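Long-range contacts in Lin2634 protein (Listeria innocua, PDB 3MZO), which binds calcium ions and is probably a metal-dependent HD-domain phosphohydrolase, related in sequence to the YfbR-like 5'-deoxynucleotidases: residues B[140-145]-B[164-169]; B[78-83]-B[156-161]; B[103-108]-B[116-121]; B[9-14]-B[68-73]. All coordinates share one frame; numbering follows the deposited sequence.

From the N terminus, helix 4-13 enters contact 4, which closes a loop of 53 residues by setting 9-14 against the calcium-binding turn 68-73. Contact 2 opens next at 78-83 and reaches to 156-161. Nested inside its loop is contact 3, a short hairpin between helices 87-108 and 114-121. Contact 1 opens within that same loop, at 140-145, but closes beyond it at 164-169, so contacts 1 and 2 cross and share helix 158-172. Contacts 2 and 4 meet through the salt bridge of Lys-79 with Glu-72, and Tyr-70 of contact 4 packs on Phe-104 and Leu-121 of contact 3. Residues 68-73 thereby link the hairpin to the loop 78-83.

Contact 1: residues B[140-145]-B[164-169]; sequences VDLLYE and SEALAT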
# COMPACT_ATOMS: atom_id res chain seq x y z
N VAL B 140 14.77 -21.75 -9.96
CA VAL B 140 14.18 -21.18 -11.17
C VAL B 140 13.31 -19.98 -10.79
O VAL B 140 13.35 -18.97 -11.51
CB VAL B 140 13.41 -22.19 -12.03
CG1 VAL B 140 12.55 -21.47 -13.05
CG2 VAL B 140 14.39 -23.16 -12.70
N ASP B 141 12.54 -20.06 -9.71
CA ASP B 141 11.67 -18.92 -9.37
C ASP B 141 12.53 -17.73 -8.93
O ASP B 141 12.26 -16.59 -9.30
CB ASP B 141 10.64 -19.24 -8.29
CG ASP B 141 9.66 -18.07 -8.05
OD1 ASP B 141 9.08 -17.56 -9.02
OD2 ASP B 141 9.49 -17.63 -6.90
N LEU B 142 13.58 -18.01 -8.17
CA LEU B 142 14.52 -16.98 -7.74
C LEU B 142 15.19 -16.33 -8.95
O LEU B 142 15.42 -15.13 -9.00
CB LEU B 142 15.55 -17.64 -6.84
CG LEU B 142 16.39 -16.81 -5.88
CD1 LEU B 142 15.54 -16.01 -4.88
CD2 LEU B 142 17.36 -17.75 -5.18
N LEU B 143 15.51 -17.15 -9.95
CA LEU B 143 16.10 -16.66 -11.18
C LEU B 143 15.12 -15.74 -11.94
O LEU B 143 15.51 -14.69 -12.44
CB LEU B 143 16.51 -17.85 -12.07
CG LEU B 143 17.37 -17.56 -13.30
CD1 LEU B 143 18.86 -17.56 -12.95
CD2 LEU B 143 17.09 -18.58 -14.40
N TYR B 144 13.85 -16.14 -12.03
CA TYR B 144 12.82 -15.26 -12.64
C TYR B 144 12.60 -13.94 -11.87
O TYR B 144 12.42 -12.87 -12.47
CB TYR B 144 11.49 -16.04 -12.86
CG TYR B 144 11.48 -16.73 -14.20
CD1 TYR B 144 12.15 -17.94 -14.39
CD2 TYR B 144 10.85 -16.15 -15.31
CE1 TYR B 144 12.19 -18.56 -15.64
CE2 TYR B 144 10.87 -16.76 -16.56
CZ TYR B 144 11.54 -17.97 -16.70
OH TYR B 144 11.57 -18.60 -17.90
N GLU B 145 12.56 -14.02 -10.55
CA GLU B 145 12.34 -12.81 -9.73
C GLU B 145 13.52 -11.86 -9.91
O GLU B 145 13.34 -10.69 -10.06
CB GLU B 145 12.29 -13.12 -8.25
CG GLU B 145 11.07 -13.77 -7.68
CD GLU B 145 11.27 -14.09 -6.18
OE1 GLU B 145 12.34 -14.63 -5.82
OE2 GLU B 145 10.35 -13.82 -5.35
N SER B 164 23.08 -14.89 -10.52
CA SER B 164 24.30 -15.64 -10.74
C SER B 164 24.34 -16.91 -9.89
O SER B 164 24.66 -18.00 -10.38
CB SER B 164 25.50 -14.75 -10.46
OG SER B 164 25.48 -13.65 -11.35
N GLU B 165 23.97 -16.77 -8.62
CA GLU B 165 23.95 -17.89 -7.69
C GLU B 165 22.93 -18.91 -8.10
O GLU B 165 23.21 -20.11 -8.06
CB GLU B 165 23.66 -17.42 -6.26
CG GLU B 165 23.68 -18.53 -5.17
CD GLU B 165 22.40 -19.43 -5.10
OE1 GLU B 165 21.25 -18.96 -5.39
OE2 GLU B 165 22.54 -20.63 -4.75
N ALA B 166 21.74 -18.44 -8.49
CA ALA B 166 20.65 -19.31 -8.88
C ALA B 166 21.04 -20.10 -10.13
O ALA B 166 20.96 -21.33 -10.13
CB ALA B 166 19.33 -18.50 -9.07
N LEU B 167 21.52 -19.43 -11.18
CA LEU B 167 21.95 -20.15 -12.37
C LEU B 167 23.11 -21.13 -12.10
O LEU B 167 23.06 -22.29 -12.52
CB LEU B 167 22.30 -19.17 -13.50
CG LEU B 167 22.46 -19.78 -14.91
CD1 LEU B 167 21.21 -20.62 -15.40
CD2 LEU B 167 22.78 -18.65 -15.87
N ALA B 168 24.12 -20.68 -11.37
CA ALA B 168 25.22 -21.56 -10.96
C ALA B 168 24.68 -22.84 -10.34
O ALA B 168 25.06 -23.93 -10.73
CB ALA B 168 26.14 -20.83 -9.97
N THR B 169 23.78 -22.71 -9.38
CA THR B 169 23.18 -23.87 -8.73
C THR B 169 22.38 -24.76 -9.70
O THR B 169 22.57 -25.97 -9.72
CB THR B 169 22.30 -23.43 -7.56
OG1 THR B 169 23.10 -22.62 -6.71
CG2 THR B 169 21.77 -24.60 -6.76
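Leu-143 packs against Ala-166 and Leu-167 at the tight part of this crossing. CG of Leu-143 stands anti to the backbone N (chi1 -169°), and the CD1 branch beyond it lies 3.7 Å from Leu-167 N and touches CB of the same residue. The methyl of Ala-166 meets Leu-143 CD1 at 4.0 Å, and its small size lets the backbones draw close, with the CA atoms of Leu-143 and Ala-166 5.7 Å apart. Phe-182 and Met-190 of helix 177-191 also pack on Leu-143. The looser side lies at Leu-142, whose CD2 reaches Ala-166 CB at 4.4 Å. CD2 of Leu-142 also lies 4.1 Å from OE1 of Glu-165, the two side chains crossing at about a right angle. Glu-165 is bent at chi2 (-78°) and partly exposed, and its OE1 is held by a salt bridge to NZ of Lys-139. The axes of 140-145 and 164-169 approach to 8.7 Å and run at 147°, making this an antiparallel pair of neighbouring helices in the all-helical HD-domain fold. Helix 129-151 also carries Asp-138, which binds calcium and supplies the final aspartate of the H...HD...D metal site.

Contact 2: residues B[78-83]-B[156-161]; sequences IKTPVK and ENIFVE
The irregular backbone of 78-83 runs past the beginning of helix 158-172, with CA of Pro-81 6.9 Å from CA of Glu-161 and Thr-80 placed opposite Ile-158. Ile-158 is the buried centre of the contact. Its CG1 stands anti to the backbone N (chi1 -162°) and meets CG2 of Thr-80 at 4.0 Å, the two side chains crossing at about a right angle. Its CD1 touches CD of Pro-81 and the far end of Lys-83, lying 3.4 Å from Lys-83 NZ. On its other branch, CG2 sits over the centre of the Phe-159 ring. The proline ring also packs on the helix, CG against CB of Glu-161 at 3.8 Å. In this HD-domain fold the loop 78-83 leads from the metal-binding turn into helix 87-108, and here it is laid against a helix from much later in the chain. Arg-90 of helix 87-108 holds the loop through a hydrogen bond from NH2 to O of Thr-80. Lys-83, extended beyond CG, crosses Glu-161 and forms a long salt bridge, NZ to OE1, of 3.9 Å. The second carboxylate oxygen of Glu-161, OE2, accepts a 2.8 Å bond from ND2 of Asn-157 on its anti side, 20° out of the carboxylate plane. This bond is bent, with an angle of 137° at the hydrogen.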
# COMPACT_ATOMS: atom_id res chain seq x y z
N ILE B 78 17.03 -16.60 4.66
CA ILE B 78 17.89 -15.70 3.87
C ILE B 78 17.93 -16.20 2.40
O ILE B 78 18.43 -17.29 2.14
CB ILE B 78 19.34 -15.57 4.47
CG1 ILE B 78 19.31 -15.31 5.98
CG2 ILE B 78 20.11 -14.44 3.77
CD1 ILE B 78 20.67 -15.42 6.62
N LYS B 79 17.36 -15.42 1.46
CA LYS B 79 17.24 -15.75 0.00
C LYS B 79 18.42 -15.26 -0.87
O LYS B 79 18.65 -15.74 -1.99
CB LYS B 79 15.95 -15.15 -0.59
CG LYS B 79 14.66 -16.01 -0.52
CD LYS B 79 14.57 -16.88 0.71
CE LYS B 79 13.15 -17.28 1.06
NZ LYS B 79 13.02 -18.74 1.30
N THR B 80 19.14 -14.28 -0.34
CA THR B 80 20.25 -13.62 -1.02
C THR B 80 21.55 -14.41 -0.76
O THR B 80 21.63 -15.16 0.22
CB THR B 80 20.35 -12.17 -0.50
OG1 THR B 80 20.52 -12.20 0.93
CG2 THR B 80 19.04 -11.39 -0.83
N PRO B 81 22.58 -14.26 -1.64
CA PRO B 81 23.78 -15.11 -1.49
C PRO B 81 24.69 -14.72 -0.31
O PRO B 81 24.52 -13.64 0.27
CB PRO B 81 24.51 -14.93 -2.84
CG PRO B 81 24.10 -13.58 -3.32
CD PRO B 81 22.74 -13.27 -2.72
N VAL B 82 25.62 -15.63 0.03
CA VAL B 82 26.55 -15.47 1.17
C VAL B 82 27.22 -14.07 1.19
O VAL B 82 28.18 -13.81 0.47
CB VAL B 82 27.61 -16.61 1.21
CG1 VAL B 82 28.74 -16.29 2.19
CG2 VAL B 82 26.93 -17.95 1.55
N LYS B 83 26.65 -13.19 2.02
CA LYS B 83 27.12 -11.81 2.18
C LYS B 83 27.56 -11.54 3.62
O LYS B 83 28.70 -11.14 3.87
CB LYS B 83 26.00 -10.82 1.79
CG LYS B 83 26.18 -10.18 0.44
CD LYS B 83 25.29 -8.97 0.29
CE LYS B 83 25.80 -8.08 -0.82
NZ LYS B 83 24.83 -7.00 -1.13
N GLU B 156 20.10 -2.04 -7.61
CA GLU B 156 20.84 -2.82 -6.62
C GLU B 156 21.58 -4.01 -7.21
O GLU B 156 20.96 -4.89 -7.80
CB GLU B 156 19.88 -3.33 -5.53
CG GLU B 156 19.35 -2.25 -4.58
CD GLU B 156 20.44 -1.61 -3.70
OE1 GLU B 156 21.59 -2.11 -3.66
OE2 GLU B 156 20.14 -0.60 -3.05
N ASN B 157 22.89 -4.08 -6.99
CA ASN B 157 23.67 -5.21 -7.51
C ASN B 157 23.25 -6.57 -6.93
O ASN B 157 23.54 -7.61 -7.53
CB ASN B 157 25.20 -5.02 -7.32
CG ASN B 157 26.03 -5.93 -8.26
OD1 ASN B 157 25.89 -5.88 -9.49
ND2 ASN B 157 26.89 -6.78 -7.66
N ILE B 158 22.58 -6.57 -5.78
CA ILE B 158 22.16 -7.81 -5.16
C ILE B 158 21.42 -8.71 -6.17
O ILE B 158 21.60 -9.91 -6.17
CB ILE B 158 21.28 -7.57 -3.89
CG1 ILE B 158 21.23 -8.82 -3.02
CG2 ILE B 158 19.85 -7.18 -4.22
CD1 ILE B 158 22.57 -9.20 -2.45
N PHE B 159 20.62 -8.13 -7.06
CA PHE B 159 19.83 -8.95 -8.00
C PHE B 159 20.69 -9.71 -9.01
O PHE B 159 20.41 -10.88 -9.30
CB PHE B 159 18.75 -8.10 -8.63
CG PHE B 159 17.77 -7.59 -7.62
CD1 PHE B 159 16.89 -8.46 -6.99
CD2 PHE B 159 17.79 -6.27 -7.23
CE1 PHE B 159 16.01 -8.00 -6.02
CE2 PHE B 159 16.92 -5.81 -6.24
CZ PHE B 159 16.03 -6.69 -5.65
N VAL B 160 21.76 -9.08 -9.50
CA VAL B 160 22.72 -9.77 -10.37
C VAL B 160 23.38 -10.91 -9.62
O VAL B 160 23.62 -12.00 -10.18
CB VAL B 160 23.81 -8.80 -10.88
CG1 VAL B 160 25.06 -9.58 -11.37
CG2 VAL B 160 23.22 -7.91 -11.98
N GLU B 161 23.68 -10.68 -8.35
CA GLU B 161 24.30 -11.70 -7.51
C GLU B 161 23.37 -12.88 -7.26
O GLU B 161 23.81 -14.03 -7.27
CB GLU B 161 24.76 -11.11 -6.17
CG GLU B 161 25.92 -10.11 -6.30
CD GLU B 161 26.05 -9.20 -5.05
OE1 GLU B 161 25.55 -9.57 -3.95
OE2 GLU B 161 26.65 -8.10 -5.18

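Contact 3: residues B[103-108]-B[116-121]; sequences NFISRE and IYRHLL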
# COMPACT_ATOMS: atom_id res chain seq x y z
N ASN B 103 7.70 -27.78 17.03
CA ASN B 103 6.90 -27.21 18.12
C ASN B 103 5.59 -26.61 17.57
O ASN B 103 4.55 -26.66 18.24
CB ASN B 103 7.72 -26.15 18.88
CG ASN B 103 9.07 -26.69 19.40
OD1 ASN B 103 9.31 -27.90 19.41
ND2 ASN B 103 9.97 -25.79 19.80
N PHE B 104 5.64 -26.04 16.37
CA PHE B 104 4.40 -25.54 15.76
C PHE B 104 3.40 -26.69 15.62
O PHE B 104 2.26 -26.59 16.07
CB PHE B 104 4.67 -24.88 14.40
CG PHE B 104 3.42 -24.51 13.65
CD1 PHE B 104 2.77 -25.45 12.85
CD2 PHE B 104 2.88 -23.25 13.76
CE1 PHE B 104 1.60 -25.14 12.18
CE2 PHE B 104 1.69 -22.92 13.07
CZ PHE B 104 1.06 -23.87 12.29
N ILE B 105 3.84 -27.80 15.02
CA ILE B 105 2.98 -28.97 14.78
C ILE B 105 2.42 -29.53 16.08
O ILE B 105 1.23 -29.85 16.15
CB ILE B 105 3.75 -30.06 13.96
CG1 ILE B 105 4.08 -29.50 12.56
CG2 ILE B 105 2.91 -31.35 13.84
CD1 ILE B 105 5.16 -30.23 11.81
N SER B 106 3.26 -29.61 17.11
CA SER B 106 2.86 -30.15 18.40
C SER B 106 1.78 -29.30 19.06
O SER B 106 0.90 -29.83 19.73
CB SER B 106 4.07 -30.29 19.34
OG SER B 106 5.04 -31.15 18.78
N ARG B 107 1.87 -27.98 18.87
CA ARG B 107 0.92 -27.04 19.49
C ARG B 107 -0.37 -26.85 18.71
O ARG B 107 -1.44 -26.78 19.31
CB ARG B 107 1.55 -25.65 19.64
CG ARG B 107 2.17 -25.39 20.99
CD ARG B 107 2.79 -24.01 21.02
NE ARG B 107 3.42 -23.73 22.31
N GLU B 108 -0.27 -26.74 17.40
CA GLU B 108 -1.39 -26.25 16.60
C GLU B 108 -2.20 -27.32 15.87
O GLU B 108 -3.41 -27.12 15.64
CB GLU B 108 -0.90 -25.23 15.56
CG GLU B 108 -0.12 -24.05 16.13
CD GLU B 108 -0.95 -23.19 17.08
OE1 GLU B 108 -2.16 -23.02 16.80
OE2 GLU B 108 -0.39 -22.70 18.09
N ILE B 116 1.31 -36.67 9.68
CA ILE B 116 1.24 -36.28 8.29
C ILE B 116 1.84 -34.88 8.07
O ILE B 116 2.66 -34.69 7.16
CB ILE B 116 -0.20 -36.44 7.74
CG1 ILE B 116 -0.16 -36.67 6.22
CG2 ILE B 116 -1.05 -35.26 8.10
CD1 ILE B 116 -1.52 -36.59 5.56
N TYR B 117 1.52 -33.92 8.96
CA TYR B 117 2.12 -32.58 8.91
C TYR B 117 3.63 -32.54 9.22
O TYR B 117 4.36 -31.74 8.62
CB TYR B 117 1.26 -31.55 9.69
CG TYR B 117 0.09 -31.20 8.80
CD1 TYR B 117 -1.09 -31.94 8.83
CD2 TYR B 117 0.22 -30.20 7.80
CE1 TYR B 117 -2.13 -31.68 7.93
CE2 TYR B 117 -0.83 -29.91 6.89
CZ TYR B 117 -1.99 -30.67 6.96
OH TYR B 117 -3.03 -30.45 6.08
N ARG B 118 4.13 -33.42 10.09
CA ARG B 118 5.59 -33.59 10.25
C ARG B 118 6.24 -34.04 8.93
O ARG B 118 7.29 -33.53 8.52
CB ARG B 118 5.94 -34.60 11.36
CG ARG B 118 5.77 -34.00 12.75
CD ARG B 118 6.31 -34.88 13.89
NE ARG B 118 5.41 -34.72 15.04
CZ ARG B 118 5.28 -33.61 15.79
NH1 ARG B 118 6.02 -32.52 15.58
NH2 ARG B 118 4.40 -33.60 16.79
N HIS B 119 5.60 -34.96 8.24
CA HIS B 119 6.08 -35.37 6.94
C HIS B 119 5.98 -34.24 5.88
O HIS B 119 6.91 -34.00 5.11
CB HIS B 119 5.29 -36.58 6.46
CG HIS B 119 5.58 -36.94 5.04
ND1 HIS B 119 6.75 -37.57 4.66
CD2 HIS B 119 4.88 -36.72 3.90
CE1 HIS B 119 6.74 -37.73 3.34
NE2 HIS B 119 5.61 -37.24 2.86
N LEU B 120 4.84 -33.55 5.85
CA LEU B 120 4.61 -32.50 4.87
C LEU B 120 5.56 -31.33 5.04
O LEU B 120 5.93 -30.71 4.05
CB LEU B 120 3.15 -32.01 4.94
CG LEU B 120 2.05 -32.97 4.46
CD1 LEU B 120 0.65 -32.32 4.58
CD2 LEU B 120 2.31 -33.40 3.02
N LEU B 121 5.97 -31.03 6.27
CA LEU B 121 6.73 -29.82 6.58
C LEU B 121 8.20 -30.06 6.92
O LEU B 121 8.90 -29.13 7.31
CB LEU B 121 6.05 -29.06 7.73
CG LEU B 121 4.61 -28.61 7.45
CD1 LEU B 121 4.02 -27.99 8.71
CD2 LEU B 121 4.61 -27.62 6.29
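Ile-105 is wedged between Arg-118 and Leu-121: Arg-118 meets both of its branches, and Leu-121 the CG1-CD1 branch. CG2 lies over one face of the Arg-118 guanidinium, offset toward the rim and 3.8 Å from CZ. CD1 points at the opposing backbone, 3.6 Å from O of Tyr-117, and also meets CD1 of Leu-121 at 4.0 Å as the two side chains slide past each other in opposite directions. At the edge of the guanidinium, NH2 of Arg-118 donates to OG of Ser-106 over 3.2 Å, with an angle of 154° at the hydrogen and the oxygen 15° out of the plane. The arginine chain bends at chi3, where NE turns off the extended line. One turn earlier in helix 87-108, the carbonyl of Lys-102 accepts from both Ser-106 OG and Arg-118 NH1, fixing both partners of the polar pair. Farther out, Tyr-117 meets the ring of Tyr-7 edge-to-face, while Phe-44 of the second subunit packs on Tyr-117 as well. Segments 103-108 and 116-121 run at 151° to each other, nearly antiparallel, and their helices are joined by a short connection: an antiparallel helical hairpin within the HD-domain fold.

Contact 4: residues B[9-14]-B[68-73]; sequences QSLSDL and HDYSEL. With CA (calcium ion), chain M; CA (calcium ion), chain K.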
# COMPACT_ATOMS: atom_id res chain seq x y z
N GLN B 9 -6.54 -20.62 8.52
CA GLN B 9 -6.39 -19.15 8.61
C GLN B 9 -4.97 -18.77 8.34
O GLN B 9 -4.73 -17.79 7.66
CB GLN B 9 -6.74 -18.59 9.98
CG GLN B 9 -8.19 -18.62 10.27
CD GLN B 9 -8.45 -18.13 11.66
OE1 GLN B 9 -7.83 -18.60 12.63
NE2 GLN B 9 -9.36 -17.20 11.78
N SER B 10 -4.04 -19.59 8.85
CA SER B 10 -2.62 -19.32 8.68
C SER B 10 -2.20 -19.23 7.22
O SER B 10 -1.23 -18.56 6.89
CB SER B 10 -1.77 -20.39 9.36
OG SER B 10 -1.65 -21.56 8.55
N LEU B 11 -2.90 -19.96 6.34
CA LEU B 11 -2.51 -19.97 4.92
C LEU B 11 -2.61 -18.56 4.33
O LEU B 11 -1.78 -18.17 3.49
CB LEU B 11 -3.38 -20.94 4.11
CG LEU B 11 -3.37 -22.39 4.49
CD1 LEU B 11 -4.54 -23.20 3.78
CD2 LEU B 11 -2.02 -22.93 4.17
N SER B 12 -3.60 -17.79 4.78
CA SER B 12 -3.72 -16.37 4.41
C SER B 12 -2.61 -15.48 4.94
O SER B 12 -2.27 -14.49 4.30
CB SER B 12 -5.06 -15.78 4.85
OG SER B 12 -6.09 -16.23 3.98
N ASP B 13 -2.07 -15.81 6.10
CA ASP B 13 -0.95 -15.07 6.64
C ASP B 13 0.29 -15.12 5.74
O ASP B 13 1.08 -14.17 5.74
CB ASP B 13 -0.60 -15.54 8.06
CG ASP B 13 -1.80 -15.39 9.03
OD1 ASP B 13 -2.78 -14.67 8.72
OD2 ASP B 13 -1.74 -15.99 10.09
N LEU B 14 0.47 -16.21 5.00
CA LEU B 14 1.58 -16.30 4.05
C LEU B 14 1.50 -15.33 2.87
O LEU B 14 2.47 -15.20 2.11
CB LEU B 14 1.76 -17.75 3.53
CG LEU B 14 2.43 -18.62 4.58
CD1 LEU B 14 2.21 -20.09 4.28
CD2 LEU B 14 3.90 -18.26 4.63
N HIS B 68 7.12 -26.20 0.95
CA HIS B 68 8.53 -25.99 1.28
C HIS B 68 8.80 -24.69 2.03
O HIS B 68 9.75 -24.66 2.77
CB HIS B 68 9.45 -26.07 0.06
CG HIS B 68 9.47 -24.85 -0.81
ND1 HIS B 68 8.45 -24.55 -1.67
CD2 HIS B 68 10.43 -23.93 -1.02
CE1 HIS B 68 8.75 -23.44 -2.33
NE2 HIS B 68 9.94 -23.04 -1.95
N ASP B 69 7.97 -23.66 1.86
CA ASP B 69 8.18 -22.40 2.58
C ASP B 69 7.10 -22.02 3.60
O ASP B 69 7.07 -20.90 4.11
CB ASP B 69 8.39 -21.26 1.56
CG ASP B 69 9.82 -21.17 1.05
OD1 ASP B 69 10.69 -21.77 1.65
OD2 ASP B 69 10.11 -20.44 0.10
N TYR B 70 6.25 -22.98 3.96
CA TYR B 70 5.24 -22.78 4.97
C TYR B 70 5.87 -22.27 6.28
O TYR B 70 5.30 -21.41 6.96
CB TYR B 70 4.44 -24.08 5.19
CG TYR B 70 3.38 -23.92 6.24
CD1 TYR B 70 2.19 -23.29 5.95
CD2 TYR B 70 3.60 -24.36 7.54
CE1 TYR B 70 1.23 -23.09 6.92
CE2 TYR B 70 2.64 -24.17 8.52
CZ TYR B 70 1.45 -23.55 8.21
OH TYR B 70 0.51 -23.33 9.18
N SER B 71 7.07 -22.74 6.62
CA SER B 71 7.75 -22.33 7.86
C SER B 71 8.12 -20.86 7.93
O SER B 71 8.44 -20.34 9.04
CB SER B 71 9.01 -23.18 8.10
OG SER B 71 9.90 -23.16 6.99
N GLU B 72 8.08 -20.17 6.79
CA GLU B 72 8.33 -18.73 6.79
C GLU B 72 7.25 -17.96 7.59
O GLU B 72 7.42 -16.78 7.92
CB GLU B 72 8.60 -18.19 5.38
CG GLU B 72 10.07 -18.47 4.97
CD GLU B 72 10.41 -18.18 3.51
OE1 GLU B 72 9.98 -17.13 2.98
OE2 GLU B 72 11.14 -18.99 2.89
N LEU B 73 6.18 -18.67 7.97
CA LEU B 73 5.16 -18.10 8.85
C LEU B 73 5.75 -17.66 10.18
O LEU B 73 5.24 -16.70 10.77
CB LEU B 73 4.09 -19.13 9.17
CG LEU B 73 2.72 -19.02 8.57
CD1 LEU B 73 1.95 -20.22 9.10
CD2 LEU B 73 2.03 -17.75 8.95
CA CA M . 11.91 -23.35 3.14
CA CA K . 11.95 -21.07 -1.37
O HOH W 1 13.14 -22.34 0.61
O HOH W 2 11.37 -24.33 5.03
O HOH W 3 12.30 -21.06 4.07
O HOH W 4 12.91 -25.35 1.83
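The Tyr-70 ring has OG of Ser-10 at its edge, in plane, while CD1 of Leu-14 and CD2 of Leu-11 approach it obliquely. The imidazole of His-68 has CB of Asp-69 over the centre of one face and a calcium ion (chain K) in plane at its edge. His-68 and Asp-69 are the HD pair of an HD-domain metal site, completed at this ion by His-34 and Asp-138. OH of Tyr-70 donates to OG of Ser-10 over 2.9 Å, and that serine oxygen is also hydrogen-bonded to O of Tyr-7, so Tyr-70 is tied to helix 4-13. CG of Tyr-70 is anti to the backbone N (chi1 180°); the ring beyond it lies by helix 4-13. Leu-14 crosses Tyr-70 at about a right angle, and CD1 of Leu-14 lies 3.6 Å from CD1 of Tyr-70. Leu-73 packs on the same helix, CD2 against CB of Asp-13 at 3.5 Å and CD1 against CB of Ser-10. Tyr-36 of the second subunit packs on Leu-11, Leu-14 and Tyr-70. Beyond Tyr-70, the carboxylate of Asp-69 bridges the two calcium ions, with OD2 2.4 Å from the ion of chain K. The ion of chain M takes OD1 of Asp-69 at 2.5 Å, O of His-68 and three waters, one of which donates a 2.7 Å hydrogen bond to OE2 of Glu-72, also salt-bridged to NZ of Lys-79.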